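Local coordinates for uncharacterized protein (Bacteroides uniformis, PDB 4K61) that is of unknown function but belongs to the putative beta-lactamase-inhibitor-like, PepSY-like family, at residues A[57-60]-A[65-68]; A[60-65]-A[98-103]; A[83-88]-A[132-137]. All coordinates share one frame; numbering follows the deposited sequence.

Contact 1. Residues A[57-60]-A[65-68]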
ATOM      1  N   THR A  57       4.471   2.003  -0.796  1.00 18.07           N
ATOM      2  CA  THR A  57       4.896   3.197  -1.526  1.00 16.49           C
ATOM      3  C   THR A  57       3.808   3.568  -2.526  1.00 18.23           C
ATOM      4  O   THR A  57       3.339   2.743  -3.320  1.00 16.88           O
ATOM      5  CB  THR A  57       6.200   2.896  -2.277  1.00 19.17           C
ATOM      6  OG1 THR A  57       7.189   2.480  -1.333  1.00 17.57           O
ATOM      7  CG2 THR A  57       6.704   4.090  -3.036  1.00 20.29           C
ATOM      8  N   ASP A  58       3.365   4.812  -2.433  1.00 18.05           N
ATOM      9  CA  ASP A  58       2.284   5.313  -3.261  1.00 20.95           C
ATOM     10  C   ASP A  58       2.879   5.762  -4.558  1.00 20.06           C
ATOM     11  O   ASP A  58       3.398   6.852  -4.687  1.00 23.72           O
ATOM     12  CB  ASP A  58       1.560   6.455  -2.561  1.00 23.81           C
ATOM     13  CG  ASP A  58       0.331   6.922  -3.315  1.00 31.40           C
ATOM     14  OD1 ASP A  58       0.079   6.428  -4.425  1.00 30.93           O
ATOM     15  OD2 ASP A  58      -0.390   7.799  -2.790  1.00 34.10           O
ATOM     16  N   TRP A  59       2.798   4.878  -5.535  1.00 20.48           N
ATOM     17  CA  TRP A  59       3.339   5.137  -6.843  1.00 20.40           C
ATOM     18  C   TRP A  59       2.486   6.104  -7.645  1.00 24.77           C
ATOM     19  O   TRP A  59       2.987   6.773  -8.532  1.00 26.39           O
ATOM     20  CB  TRP A  59       3.477   3.821  -7.602  1.00 19.88           C
ATOM     21  CG  TRP A  59       4.773   3.076  -7.389  1.00 19.41           C
ATOM     22  CD1 TRP A  59       5.985   3.586  -6.977  1.00 20.20           C
ATOM     23  CD2 TRP A  59       5.018   1.716  -7.707  1.00 20.13           C
ATOM     24  NE1 TRP A  59       6.936   2.590  -6.950  1.00 20.92           N
ATOM     25  CE2 TRP A  59       6.379   1.444  -7.422  1.00 20.96           C
ATOM     26  CE3 TRP A  59       4.227   0.698  -8.237  1.00 20.42           C
ATOM     27  CZ2 TRP A  59       6.950   0.182  -7.616  1.00 21.80           C
ATOM     28  CZ3 TRP A  59       4.764  -0.539  -8.391  1.00 21.71           C
ATOM     29  CH2 TRP A  59       6.132  -0.796  -8.103  1.00 21.94           C
ATOM     30  N   GLU A  60       1.200   6.168  -7.323  1.00 26.81           N
ATOM     31  CA  GLU A  60       0.227   7.076  -7.907  1.00 34.16           C
ATOM     32  C   GLU A  60      -0.223   6.714  -9.328  1.00 41.50           C
ATOM     33  O   GLU A  60      -1.435   6.700  -9.597  1.00 48.38           O
ATOM     34  CB  GLU A  60       0.671   8.535  -7.808  1.00 39.84           C
ATOM     35  CG  GLU A  60       0.374   9.113  -6.445  1.00 49.06           C
ATOM     36  CD  GLU A  60       1.036  10.448  -6.218  1.00 59.63           C
ATOM     37  OE1 GLU A  60       0.983  11.302  -7.133  1.00 64.79           O
ATOM     38  OE2 GLU A  60       1.592  10.637  -5.118  1.00 73.64           O
ATOM     39  N   VAL A  65       4.909   0.800 -12.471  1.00 22.66           N
ATOM     40  CA  VAL A  65       4.777  -0.643 -12.289  1.00 22.95           C
ATOM     41  C   VAL A  65       5.661  -1.405 -13.267  1.00 25.33           C
ATOM     42  O   VAL A  65       6.067  -0.879 -14.293  1.00 27.97           O
ATOM     43  CB  VAL A  65       3.299  -1.113 -12.372  1.00 21.38           C
ATOM     44  CG1 VAL A  65       2.403  -0.291 -11.448  1.00 21.55           C
ATOM     45  CG2 VAL A  65       2.759  -1.117 -13.794  1.00 24.21           C
ATOM     46  N   PRO A  66       5.999  -2.652 -12.914  1.00 26.71           N
ATOM     47  CA  PRO A  66       6.669  -3.474 -13.896  1.00 27.96           C
ATOM     48  C   PRO A  66       5.849  -3.620 -15.183  1.00 27.78           C
ATOM     49  O   PRO A  66       4.633  -3.766 -15.120  1.00 27.13           O
ATOM     50  CB  PRO A  66       6.811  -4.823 -13.179  1.00 28.43           C
ATOM     51  CG  PRO A  66       6.819  -4.485 -11.712  1.00 26.03           C
ATOM     52  CD  PRO A  66       5.824  -3.338 -11.620  1.00 24.32           C
ATOM     53  N   PRO A  67       6.512  -3.637 -16.355  1.00 30.44           N
ATOM     54  CA  PRO A  67       5.814  -3.897 -17.609  1.00 32.34           C
ATOM     55  C   PRO A  67       4.855  -5.100 -17.575  1.00 32.31           C
ATOM     56  O   PRO A  67       3.748  -5.015 -18.110  1.00 32.44           O
ATOM     57  CB  PRO A  67       6.970  -4.133 -18.600  1.00 35.81           C
ATOM     58  CG  PRO A  67       8.078  -3.305 -18.065  1.00 35.99           C
ATOM     59  CD  PRO A  67       7.945  -3.380 -16.569  1.00 33.04           C
ATOM     60  N   ALA A  68       5.265  -6.202 -16.938  1.00 33.67           N
ATOM     61  CA  ALA A  68       4.420  -7.400 -16.836  1.00 31.31           C
ATOM     62  C   ALA A  68       3.096  -7.078 -16.152  1.00 28.45           C
ATOM     63  O   ALA A  68       2.052  -7.576 -16.546  1.00 29.69           O
ATOM     64  CB  ALA A  68       5.145  -8.502 -16.065  1.00 31.50           C
TER

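Contact 2. Residues A[60-65]-A[98-103]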
ATOM      1  N   GLU A  60       1.200   6.168  -7.323  1.00 26.81           N
ATOM      2  CA  GLU A  60       0.227   7.076  -7.907  1.00 34.16           C
ATOM      3  C   GLU A  60      -0.223   6.714  -9.328  1.00 41.50           C
ATOM      4  O   GLU A  60      -1.435   6.700  -9.597  1.00 48.38           O
ATOM      5  CB  GLU A  60       0.671   8.535  -7.808  1.00 39.84           C
ATOM      6  CG  GLU A  60       0.374   9.113  -6.445  1.00 49.06           C
ATOM      7  CD  GLU A  60       1.036  10.448  -6.218  1.00 59.63           C
ATOM      8  OE1 GLU A  60       0.983  11.302  -7.133  1.00 64.79           O
ATOM      9  OE2 GLU A  60       1.592  10.637  -5.118  1.00 73.64           O
ATOM     10  N   THR A  61       0.717   6.367 -10.209  1.00 36.19           N
ATOM     11  CA  THR A  61       0.332   5.981 -11.572  1.00 35.97           C
ATOM     12  C   THR A  61       0.946   4.666 -12.003  1.00 32.68           C
ATOM     13  O   THR A  61       1.915   4.156 -11.378  1.00 25.36           O
ATOM     14  CB  THR A  61       0.718   7.048 -12.614  1.00 40.57           C
ATOM     15  OG1 THR A  61       2.127   7.036 -12.809  1.00 36.90           O
ATOM     16  CG2 THR A  61       0.271   8.435 -12.184  1.00 44.65           C
HETATM   17  N   MSE A  62       0.409   4.157 -13.113  1.00 30.19           N
HETATM   18  CA  MSE A  62       0.875   2.897 -13.685  1.00 30.03           C
HETATM   19  C   MSE A  62       2.264   3.047 -14.254  1.00 28.98           C
HETATM   20  O   MSE A  62       2.899   2.048 -14.569  1.00 28.61           O
HETATM   21  CB  MSE A  62      -0.092   2.381 -14.758  1.00 29.17           C
HETATM   22  CG  MSE A  62      -1.495   2.108 -14.208  1.00 28.81           C
HETATM   23 SE   MSE A  62      -1.457   0.551 -13.003  0.75 32.26          SE
HETATM   24  CE  MSE A  62      -1.254  -0.847 -14.390  1.00 30.81           C
ATOM     25  N   ASP A  63       2.743   4.285 -14.428  1.00 30.76           N
ATOM     26  CA  ASP A  63       4.096   4.564 -14.938  1.00 30.94           C
ATOM     27  C   ASP A  63       5.184   3.811 -14.169  1.00 29.39           C
ATOM     28  O   ASP A  63       6.226   3.498 -14.717  1.00 28.30           O
ATOM     29  CB  ASP A  63       4.445   6.062 -14.808  1.00 33.98           C
ATOM     30  CG  ASP A  63       3.630   6.965 -15.734  1.00 38.44           C
ATOM     31  OD1 ASP A  63       2.739   6.471 -16.461  1.00 37.76           O
ATOM     32  OD2 ASP A  63       3.912   8.190 -15.716  1.00 41.34           O
ATOM     33  N   GLU A  64       4.914   3.538 -12.900  1.00 27.02           N
ATOM     34  CA  GLU A  64       5.890   2.973 -11.965  1.00 25.93           C
ATOM     35  C   GLU A  64       5.882   1.461 -11.854  1.00 23.60           C
ATOM     36  O   GLU A  64       6.801   0.900 -11.251  1.00 23.78           O
ATOM     37  CB  GLU A  64       5.660   3.549 -10.575  1.00 23.94           C
ATOM     38  CG  GLU A  64       5.811   5.059 -10.487  1.00 25.17           C
ATOM     39  CD  GLU A  64       7.252   5.519 -10.618  1.00 30.16           C
ATOM     40  OE1 GLU A  64       8.180   4.698 -10.501  1.00 34.86           O
ATOM     41  OE2 GLU A  64       7.479   6.720 -10.810  1.00 34.10           O
ATOM     42  N   VAL A  65       4.909   0.800 -12.471  1.00 22.66           N
ATOM     43  CA  VAL A  65       4.777  -0.643 -12.289  1.00 22.95           C
ATOM     44  C   VAL A  65       5.661  -1.405 -13.267  1.00 25.33           C
ATOM     45  O   VAL A  65       6.067  -0.879 -14.293  1.00 27.97           O
ATOM     46  CB  VAL A  65       3.299  -1.113 -12.372  1.00 21.38           C
ATOM     47  CG1 VAL A  65       2.403  -0.291 -11.448  1.00 21.55           C
ATOM     48  CG2 VAL A  65       2.759  -1.117 -13.794  1.00 24.21           C
ATOM     49  N   VAL A  98       1.727  -5.470  -6.262  1.00 17.17           N
ATOM     50  CA  VAL A  98       1.238  -4.208  -6.808  1.00 17.34           C
ATOM     51  C   VAL A  98      -0.285  -4.159  -6.601  1.00 17.10           C
ATOM     52  O   VAL A  98      -1.008  -5.004  -7.135  1.00 16.28           O
ATOM     53  CB  VAL A  98       1.521  -4.019  -8.308  1.00 18.25           C
ATOM     54  CG1 VAL A  98       1.095  -2.638  -8.775  1.00 18.22           C
ATOM     55  CG2 VAL A  98       2.990  -4.226  -8.615  1.00 19.17           C
ATOM     56  N   ALA A  99      -0.756  -3.192  -5.822  1.00 16.79           N
ATOM     57  CA  ALA A  99      -2.177  -3.054  -5.560  1.00 16.14           C
ATOM     58  C   ALA A  99      -2.714  -1.921  -6.436  1.00 18.19           C
ATOM     59  O   ALA A  99      -2.235  -0.759  -6.382  1.00 18.73           O
ATOM     60  CB  ALA A  99      -2.435  -2.771  -4.102  1.00 17.84           C
ATOM     61  N   VAL A 100      -3.675  -2.259  -7.288  1.00 16.77           N
ATOM     62  CA  VAL A 100      -4.258  -1.265  -8.199  1.00 18.60           C
ATOM     63  C   VAL A 100      -5.727  -1.062  -7.847  1.00 19.13           C
ATOM     64  O   VAL A 100      -6.473  -2.031  -7.716  1.00 18.48           O
ATOM     65  CB  VAL A 100      -4.177  -1.730  -9.654  1.00 18.39           C
ATOM     66  CG1 VAL A 100      -4.839  -0.705 -10.540  1.00 19.58           C
ATOM     67  CG2 VAL A 100      -2.731  -1.972 -10.041  1.00 19.94           C
ATOM     68  N   GLU A 101      -6.138   0.195  -7.676  1.00 19.09           N
ATOM     69  CA  GLU A 101      -7.550   0.499  -7.453  0.50 20.52           C
ATOM     70  C   GLU A 101      -8.119   1.191  -8.675  1.00 21.81           C
ATOM     71  O   GLU A 101      -7.524   2.158  -9.168  1.00 22.55           O
ATOM     72  CB  GLU A 101      -7.782   1.359  -6.215  0.50 22.14           C
ATOM     73  CG  GLU A 101      -9.270   1.443  -5.903  0.50 24.51           C
ATOM     74  CD  GLU A 101      -9.592   1.854  -4.467  0.50 27.42           C
ATOM     75  OE1 GLU A 101      -8.746   1.629  -3.567  0.50 25.94           O
ATOM     76  OE2 GLU A 101     -10.728   2.343  -4.237  0.50 28.93           O
ATOM     77  N   VAL A 102      -9.261   0.691  -9.153  1.00 21.11           N
ATOM     78  CA  VAL A 102      -9.947   1.296 -10.291  1.00 23.63           C
ATOM     79  C   VAL A 102     -11.365   1.705  -9.928  1.00 25.57           C
ATOM     80  O   VAL A 102     -12.027   1.002  -9.153  1.00 23.74           O
ATOM     81  CB  VAL A 102     -10.007   0.359 -11.499  1.00 26.39           C
ATOM     82  CG1 VAL A 102      -8.610   0.059 -11.995  1.00 30.79           C
ATOM     83  CG2 VAL A 102     -10.730  -0.944 -11.180  1.00 28.32           C
ATOM     84  N   GLY A 103     -11.828   2.791 -10.546  1.00 28.00           N
ATOM     85  CA  GLY A 103     -13.216   3.232 -10.484  1.00 31.21           C
ATOM     86  C   GLY A 103     -13.807   2.947 -11.859  1.00 36.70           C
ATOM     87  O   GLY A 103     -13.166   3.197 -12.868  1.00 34.74           O
TER

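Contact 3. Residues A[83-88]-A[132-137]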
ATOM      1  N   VAL A  83      -7.890   4.220 -13.352  1.00 27.66           N
ATOM      2  CA  VAL A  83      -6.950   3.911 -12.266  1.00 26.42           C
ATOM      3  C   VAL A  83      -6.934   5.054 -11.264  1.00 26.44           C
ATOM      4  O   VAL A  83      -6.695   6.202 -11.639  1.00 27.05           O
ATOM      5  CB  VAL A  83      -5.522   3.638 -12.777  1.00 28.18           C
ATOM      6  CG1 VAL A  83      -4.554   3.465 -11.613  1.00 26.10           C
ATOM      7  CG2 VAL A  83      -5.531   2.398 -13.649  1.00 28.08           C
ATOM      8  N   GLN A  84      -7.224   4.755 -10.004  1.00 23.82           N
ATOM      9  CA  GLN A  84      -7.304   5.764  -8.962  1.00 27.21           C
ATOM     10  C   GLN A  84      -6.224   5.671  -7.917  1.00 27.33           C
ATOM     11  O   GLN A  84      -5.968   6.642  -7.208  1.00 26.88           O
ATOM     12  CB  GLN A  84      -8.663   5.712  -8.267  1.00 29.32           C
ATOM     13  CG  GLN A  84      -9.781   6.151  -9.175  1.00 35.58           C
ATOM     14  CD  GLN A  84     -11.155   5.962  -8.559  1.00 40.05           C
ATOM     15  OE1 GLN A  84     -11.319   5.261  -7.561  1.00 44.05           O
ATOM     16  NE2 GLN A  84     -12.157   6.555  -9.184  1.00 49.87           N
ATOM     17  N   ASN A  85      -5.574   4.516  -7.804  1.00 24.72           N
ATOM     18  CA  ASN A  85      -4.444   4.362  -6.897  1.00 24.77           C
ATOM     19  C   ASN A  85      -3.578   3.212  -7.353  1.00 21.35           C
ATOM     20  O   ASN A  85      -4.080   2.225  -7.904  1.00 19.50           O
ATOM     21  CB  ASN A  85      -4.893   4.182  -5.455  1.00 28.33           C
ATOM     22  CG  ASN A  85      -3.714   4.139  -4.451  1.00 36.36           C
ATOM     23  OD1 ASN A  85      -3.298   5.151  -3.885  1.00 46.60           O
ATOM     24  ND2 ASN A  85      -3.175   2.942  -4.235  1.00 38.00           N
ATOM     25  N   VAL A  86      -2.266   3.389  -7.191  1.00 19.48           N
ATOM     26  CA  VAL A  86      -1.286   2.335  -7.472  1.00 19.37           C
ATOM     27  C   VAL A  86      -0.280   2.332  -6.313  1.00 18.53           C
ATOM     28  O   VAL A  86       0.318   3.364  -6.016  1.00 18.50           O
ATOM     29  CB  VAL A  86      -0.539   2.558  -8.799  1.00 21.97           C
ATOM     30  CG1 VAL A  86       0.435   1.431  -9.050  1.00 21.65           C
ATOM     31  CG2 VAL A  86      -1.552   2.647  -9.933  1.00 23.94           C
ATOM     32  N   THR A  87      -0.158   1.180  -5.661  1.00 18.15           N
ATOM     33  CA  THR A  87       0.640   1.047  -4.454  1.00 17.74           C
ATOM     34  C   THR A  87       1.556  -0.163  -4.588  1.00 17.39           C
ATOM     35  O   THR A  87       1.127  -1.259  -4.978  1.00 18.61           O
ATOM     36  CB  THR A  87      -0.272   0.904  -3.225  1.00 20.55           C
ATOM     37  OG1 THR A  87      -1.133   2.035  -3.164  1.00 23.05           O
ATOM     38  CG2 THR A  87       0.511   0.834  -1.935  1.00 19.28           C
ATOM     39  N   TRP A  88       2.835   0.051  -4.277  1.00 16.42           N
ATOM     40  CA  TRP A  88       3.800  -1.017  -4.121  1.00 17.51           C
ATOM     41  C   TRP A  88       3.871  -1.467  -2.683  1.00 17.40           C
ATOM     42  O   TRP A  88       4.231  -0.699  -1.794  1.00 16.96           O
ATOM     43  CB  TRP A  88       5.173  -0.509  -4.593  1.00 19.29           C
ATOM     44  CG  TRP A  88       6.329  -1.429  -4.558  1.00 19.04           C
ATOM     45  CD1 TRP A  88       7.545  -1.198  -3.966  1.00 19.26           C
ATOM     46  CD2 TRP A  88       6.441  -2.689  -5.216  1.00 19.23           C
ATOM     47  NE1 TRP A  88       8.401  -2.238  -4.198  1.00 22.31           N
ATOM     48  CE2 TRP A  88       7.755  -3.178  -4.957  1.00 22.55           C
ATOM     49  CE3 TRP A  88       5.565  -3.456  -5.999  1.00 19.07           C
ATOM     50  CZ2 TRP A  88       8.208  -4.382  -5.456  1.00 23.49           C
ATOM     51  CZ3 TRP A  88       6.028  -4.692  -6.482  1.00 22.98           C
ATOM     52  CH2 TRP A  88       7.344  -5.120  -6.221  1.00 25.58           C
ATOM     53  N   ASN A 132     -10.990   1.259   4.485  1.00 53.34           N
ATOM     54  CA  ASN A 132      -9.525   1.405   4.410  1.00 51.51           C
ATOM     55  C   ASN A 132      -8.923   0.235   3.634  1.00 39.49           C
ATOM     56  O   ASN A 132      -8.275  -0.637   4.209  1.00 35.72           O
ATOM     57  CB  ASN A 132      -8.961   1.503   5.832  1.00 54.11           C
ATOM     58  CG  ASN A 132      -7.479   1.834   5.863  1.00 60.74           C
ATOM     59  OD1 ASN A 132      -6.945   2.482   4.959  1.00 53.51           O
ATOM     60  ND2 ASN A 132      -6.808   1.395   6.920  1.00 61.57           N
ATOM     61  N   PRO A 133      -9.190   0.187   2.320  1.00 39.15           N
ATOM     62  CA  PRO A 133      -8.841  -0.991   1.501  1.00 38.65           C
ATOM     63  C   PRO A 133      -7.346  -1.354   1.437  1.00 32.44           C
ATOM     64  O   PRO A 133      -7.022  -2.536   1.243  1.00 36.36           O
ATOM     65  CB  PRO A 133      -9.370  -0.633   0.116  1.00 36.43           C
ATOM     66  CG  PRO A 133      -9.524   0.833   0.111  1.00 41.86           C
ATOM     67  CD  PRO A 133      -9.792   1.260   1.516  1.00 41.24           C
ATOM     68  N   LEU A 134      -6.466  -0.378   1.636  1.00 32.69           N
ATOM     69  CA  LEU A 134      -5.018  -0.672   1.729  1.00 31.13           C
ATOM     70  C   LEU A 134      -4.541  -0.863   3.153  1.00 35.13           C
ATOM     71  O   LEU A 134      -3.353  -1.096   3.394  1.00 33.38           O
ATOM     72  CB  LEU A 134      -4.189   0.441   1.094  1.00 30.47           C
ATOM     73  CG  LEU A 134      -4.291   0.479  -0.421  1.00 28.83           C
ATOM     74  CD1 LEU A 134      -3.669   1.761  -0.905  1.00 26.88           C
ATOM     75  CD2 LEU A 134      -3.640  -0.746  -1.043  1.00 27.42           C
ATOM     76  N   GLY A 135      -5.477  -0.842   4.102  1.00 36.39           N
ATOM     77  CA  GLY A 135      -5.147  -1.106   5.480  1.00 34.92           C
ATOM     78  C   GLY A 135      -4.675  -2.514   5.741  1.00 32.46           C
ATOM     79  O   GLY A 135      -4.759  -3.403   4.900  1.00 35.68           O
ATOM     80  N   ALA A 136      -4.238  -2.720   6.977  1.00 33.82           N
ATOM     81  CA  ALA A 136      -3.647  -3.980   7.440  1.00 33.01           C
ATOM     82  C   ALA A 136      -4.528  -5.232   7.257  1.00 38.49           C
ATOM     83  O   ALA A 136      -4.013  -6.348   7.051  1.00 40.16           O
ATOM     84  CB  ALA A 136      -3.282  -3.820   8.913  1.00 40.98           C
ATOM     85  N   ALA A 137      -5.840  -5.056   7.379  1.00 47.56           N
ATOM     86  CA  ALA A 137      -6.789  -6.178   7.296  1.00 48.66           C
ATOM     87  C   ALA A 137      -6.708  -6.896   5.940  1.00 47.25           C
ATOM     88  O   ALA A 137      -6.917  -8.109   5.858  1.00 45.24           O
ATOM     89  CB  ALA A 137      -8.201  -5.678   7.549  1.00 50.84           C
TER

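Contact 1. Residues A[57-60]-A[65-68]
The indole of W59 carries this contact, meeting V65 and P66 through its six-membered ring and burying about 102 Å² in all. The nearest approach is between W59 CE3 and V65 CG1, at 3.8 Å. Next along the ring, W59 CZ3 lies 3.9 Å from V65 CG1 and is equally near V65 CA, so both the methyl and the root of the valine side chain bear on the same corner of the indole. The backbone comes in over the ring as well: V65 N stands 4.2 Å above its plane, displaced toward the rim. P66 adds a looser touch, with its CD 4.4 Å from W59 CH2 in an oblique approach. No hydrogen bond joins the two segments, and what holds them is apolar contact.

Two torsions help to explain the meeting. V65 turns CG1 to the side of its own backbone N (chi1 -51°), placing that branch by the indole, while W59 at chi1 -87° swings its ring from the end of strand 52-58 toward 65-68.

In the next shell, the ring of W88 stacks on W59 from the other side of the indole plane, so the tryptophan is sandwiched between strand 82-90 and the loop. F40 and V98 also touch W59. Backbone hydrogen bonds from T57 to W88 and from E60 to V86 fix the chain on both sides of W59 against strand 82-90. P66 occupies the N-cap position of helix 67-75, so the contact brings the start of that helix over the middle strands, beside the end of 52-58. A helix packed on an antiparallel sheet in this way is consistent with an alpha+beta fold of PepSY-like type.

Contact 2. Residues A[60-65]-A[98-103]
M62 and V98, each giving up 32 Å² to the contact, anchor its two ends, and their respective partners V100 and V65 lose nearly as much. M62 is a selenomethionine here; its SE lies 4.1 Å from V100 CG2, a van der Waals approach made with the two side chains running at about a right angle. The bend at chi2 (-69°) sets the position of SE, so that the selenium, rather than the root of the side chain, is what reaches the strand; chi3 (-73°) only directs the terminal CE. At the other end V65 CG1 meets V98 CG1 at 3.8 Å, methyl against methyl and again nearly perpendicular.

V98 and V100 are two residues apart on one strand, which explains how both can face the loop. On the loop side the short 3-10 segment 62-64 brings M62 and V65 to a roughly similar spacing. V65 N donates to M62 O over 3.2 Å, drawing the two contact residues together. At the start of this turn, T61 OG1 accepts from D63 N at 3.3 Å, an ST turn with an N-H...O angle of 140°.

V86, on the strand lying between 52-58 and 97-103, touches both M62 and V65, so the loop spans strand 82-90 to arrive at strand 97-103. Y70 of helix 67-75 packs on M62 and V65, and F73 on M62. These apolar groups form the buried layer of a helix and its leading loop against one face of an antiparallel sheet, consistent with an alpha+beta fold of PepSY-like type.

Contact 3. Residues A[83-88]-A[132-137]
T87 OG1 is approached by two groups, the methyl CD1 of L134 from the opposing segment and the amide of N85 from its own strand. L134 CD1 lies 3.4 Å from T87 OG1, the two side chains meeting tip to tip, and this is the firm evidence for the contact. N85 ND2 is placed to donate to T87 OG1 at an N-H...O angle of 148°, but the modelled separation of 2.5 Å is very short, so the bond is doubtful in detail. L134 CD1 also sits 3.6 Å from N85 ND2. No hydrogen bond crosses between the segments; L134 simply lays a methyl on the amide-hydroxyl pair, and about 97 Å² is buried.

The leucine gets there by extending its chain: chi2 of 169° carries CD1 straight on from the backbone toward the sheet. Behind it, the type I turn from N132 to G135 is closed by G135 N bonding to N132 O at 2.8 Å. The turn is tied down further by side chains, since Q56 NE2 bonds to L134 O, while P133 O is hydrogen-bonded to both Q112 NE2 and T138 OG1.

On the strand, N85 and T87 point toward the turn while V86 between them points away, to M62 and V65. N85 is also half of a classic beta bulge, Q84 and N85 both facing E101.

Strand 82-90 runs antiparallel between 52-58 and 97-103. D58 and Q56 flank N85 and T87 on one side; A99, from the strand on the other, touches L134. The turn before helix 136-139 thus settles on the sheet face opposite to the one covered by the 60-65 loop and helix 67-75.

Overall arrangement
Strand 82-90 ties the three contacts together, although only contact 3 includes it. Contacts 1 and 2 share V65 and lie on one face of the sheet, their centres about 6 Å apart; contact 3 occupies the other face. V86 points to the face of contacts 1 and 2, its CG1 3.5 Å from V65 CG1, and its neighbours N85 and T87 to that of contact 3. Contact 2 is the buried one, made of aliphatic groups and a selenium, whereas contact 1 is partly buried and relies on an aromatic ring. Contact 3, also partly buried but nearest the chain's centre, differs in setting a methyl against a hydroxyl and an amide. Contacts 1 and 2 attach the approach to helix 67-75; contact 3 attaches the C-terminal turn.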